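Local coordinates for protein probable benzoylformate decarboxylase (Rhodococcus jostii, PDB 7ORX) that belongs to the thiamine diphosphate-dependent enzyme family and binds thiamine diphosphate together with a sodium ion, at residues Glu378-Ser383 and Gly404-Gly409. Residues are numbered along the deposited sequence; the frame is centred on the assembly and turned at random.
Sequences ESTSTS and GGLGFG. With TPP (thiamine diphosphate), chain I.
Glu-378 reaches from the end of strand 374-378 to the start of helix 409-418 and sets its carboxylate against a row of backbone N-H groups. Its CG stands anti to the backbone N (chi1 -168°) and the chain beyond stays extended, which carries the carboxylate the full length of the side chain to the 404-409 loop. OE1 takes the N-H of Phe-408 at 2.8 Å on its syn lone pair, with the bond bent to 135°. A weak bond from Gly-409 N also ends on OE1, and a second weak one runs from Gly-407 N to OE2 at 3.3 Å. Amides at a helix start would probably help to stabilise a negative charge here. Gly-409 lies close beside the acid's aliphatic part, its CA 3.9 Å from Glu-378 CB.

Apolar contact falls to Leu-406, whose CD2 meets Glu-378 CG at 3.6 Å and Thr-380 CG2 at the longer distance of 4.1 Å. Its other methyl, CD1, lies 3.5 Å from C4 of the thiazolium ring of thiamine diphosphate. The leucine thus wedges between the cofactor's two rings, the usual large hydrophobic residue that supports the V conformation in this enzyme family.

Both loops follow strands of the parallel sheet in the C-terminal TPP-binding domain, and they hold opposite ends of the cofactor. At the aminopyrimidine, N4' donates to Gly-404 O in a nearly straight bond (172°), while Leu-406 N donates to N3'. At the diphosphate, Ser-381 grips O1B through both its backbone N and OG, the latter at 2.6 Å, and Thr-380 OG1 adds a weak bond to O2B.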
loop_
_atom_site.group_PDB
_atom_site.type_symbol
_atom_site.label_atom_id
_atom_site.label_comp_id
_atom_site.label_asym_id
_atom_site.label_seq_id
_atom_site.Cartn_x
_atom_site.Cartn_y
_atom_site.Cartn_z
ATOM N N GLU C 378 -8.316 31.863 -2.994
ATOM C CA GLU C 378 -8.354 30.697 -3.905
ATOM C C GLU C 378 -8.792 31.229 -5.262
ATOM O O GLU C 378 -9.877 30.892 -5.726
ATOM C CB GLU C 378 -9.263 29.617 -3.335
ATOM C CG GLU C 378 -9.135 28.284 -4.065
ATOM C CD GLU C 378 -9.931 27.140 -3.430
ATOM O OE1 GLU C 378 -9.269 26.227 -2.800
ATOM O OE2 GLU C 378 -11.212 27.181 -3.485
ATOM N N SER C 379 -7.995 32.139 -5.800
ATOM C CA SER C 379 -8.263 32.911 -7.046
ATOM C C SER C 379 -6.997 32.786 -7.878
ATOM O O SER C 379 -6.018 33.537 -7.595
ATOM C CB SER C 379 -8.606 34.348 -6.770
ATOM O OG SER C 379 -8.865 35.053 -7.979
ATOM N N THR C 380 -6.988 31.818 -8.787
ATOM C CA THR C 380 -5.734 31.233 -9.300
ATOM C C THR C 380 -5.064 32.213 -10.268
ATOM O O THR C 380 -3.829 32.329 -10.179
ATOM C CB THR C 380 -6.009 29.792 -9.745
ATOM O OG1 THR C 380 -7.248 29.769 -10.425
ATOM C CG2 THR C 380 -6.138 28.842 -8.566
ATOM N N SER C 381 -5.822 33.004 -11.045
ATOM C CA SER C 381 -5.259 33.866 -12.128
ATOM C C SER C 381 -4.905 35.278 -11.650
ATOM O O SER C 381 -4.326 35.996 -12.450
ATOM C CB SER C 381 -6.182 33.928 -13.322
ATOM O OG SER C 381 -7.258 34.812 -13.078
ATOM N N THR C 382 -5.158 35.634 -10.392
ATOM C CA THR C 382 -5.092 37.019 -9.853
ATOM C C THR C 382 -3.897 37.215 -8.912
ATOM O O THR C 382 -3.927 38.154 -8.103
ATOM C CB THR C 382 -6.358 37.307 -9.048
ATOM O OG1 THR C 382 -6.364 36.474 -7.894
ATOM C CG2 THR C 382 -7.624 37.040 -9.821
ATOM N N SER C 383 -2.881 36.361 -8.969
ATOM C CA SER C 383 -1.797 36.368 -7.959
ATOM C C SER C 383 -0.956 37.658 -8.033
ATOM O O SER C 383 -0.794 38.321 -7.026
ATOM C CB SER C 383 -0.976 35.148 -8.087
ATOM O OG SER C 383 -0.799 34.675 -6.777
ATOM N N GLY C 404 -2.673 23.507 -4.241
ATOM C CA GLY C 404 -3.609 24.019 -5.263
ATOM C C GLY C 404 -4.793 23.093 -5.470
ATOM O O GLY C 404 -5.414 23.165 -6.523
ATOM N N GLY C 405 -5.082 22.237 -4.490
ATOM C CA GLY C 405 -6.345 21.486 -4.419
ATOM C C GLY C 405 -7.498 22.444 -4.239
ATOM O O GLY C 405 -7.567 23.077 -3.167
ATOM N N LEU C 406 -8.331 22.621 -5.261
ATOM C CA LEU C 406 -9.431 23.622 -5.156
ATOM C C LEU C 406 -10.526 23.037 -4.270
ATOM O O LEU C 406 -10.599 21.808 -4.143
ATOM C CB LEU C 406 -9.950 24.051 -6.527
ATOM C CG LEU C 406 -8.948 24.820 -7.388
ATOM C CD1 LEU C 406 -9.652 25.389 -8.610
ATOM C CD2 LEU C 406 -8.243 25.920 -6.590
ATOM N N GLY C 407 -11.285 23.912 -3.629
ATOM C CA GLY C 407 -12.283 23.558 -2.605
ATOM C C GLY C 407 -11.731 23.728 -1.211
ATOM O O GLY C 407 -12.385 23.264 -0.267
ATOM N N PHE C 408 -10.574 24.370 -1.102
ATOM C CA PHE C 408 -9.992 24.811 0.177
ATOM C C PHE C 408 -10.583 26.153 0.600
ATOM O O PHE C 408 -10.970 26.276 1.735
ATOM C CB PHE C 408 -8.479 24.878 0.051
ATOM C CG PHE C 408 -7.774 25.592 1.170
ATOM C CD1 PHE C 408 -7.377 24.901 2.288
ATOM C CD2 PHE C 408 -7.463 26.942 1.080
ATOM C CE1 PHE C 408 -6.693 25.540 3.307
ATOM C CE2 PHE C 408 -6.776 27.580 2.096
ATOM C CZ PHE C 408 -6.418 26.876 3.222
ATOM N N GLY C 409 -10.646 27.139 -0.287
ATOM C CA GLY C 409 -10.875 28.551 0.086
ATOM C C GLY C 409 -12.184 28.810 0.810
ATOM O O GLY C 409 -12.151 29.266 1.974
HETATM N "N1'" TPP I . -9.529 20.492 -9.751
HETATM C "C2'" TPP I . -9.045 20.701 -8.520
HETATM C CM2 TPP I . -9.681 19.974 -7.381
HETATM N "N3'" TPP I . -8.023 21.507 -8.234
HETATM C "C4'" TPP I . -7.435 22.150 -9.256
HETATM N "N4'" TPP I . -6.406 22.947 -8.938
HETATM C "C5'" TPP I . -7.882 22.007 -10.591
HETATM C "C6'" TPP I . -8.941 21.137 -10.767
HETATM C "C7'" TPP I . -7.252 22.742 -11.764
HETATM N N3 TPP I . -7.479 24.208 -11.745
HETATM C C2 TPP I . -6.495 25.074 -11.486
HETATM S S1 TPP I . -6.989 26.712 -11.606
HETATM C C5 TPP I . -8.586 26.173 -12.031
HETATM C C4 TPP I . -8.711 24.822 -11.983
HETATM C CM4 TPP I . -9.978 24.048 -12.203
HETATM C C6 TPP I . -9.640 27.161 -12.450
HETATM C C7 TPP I . -10.371 27.785 -11.297
HETATM O O7 TPP I . -10.244 29.211 -11.454
HETATM P PA TPP I . -11.222 30.220 -10.695
HETATM O O1A TPP I . -11.584 29.917 -9.279
HETATM O O2A TPP I . -12.367 30.375 -11.638
HETATM O O3A TPP I . -10.226 31.476 -10.730
HETATM P PB TPP I . -9.552 32.219 -12.014
HETATM O O1B TPP I . -8.724 33.383 -11.495
HETATM O O2B TPP I . -8.729 31.187 -12.753
HETATM O O3B TPP I . -10.744 32.681 -12.825
#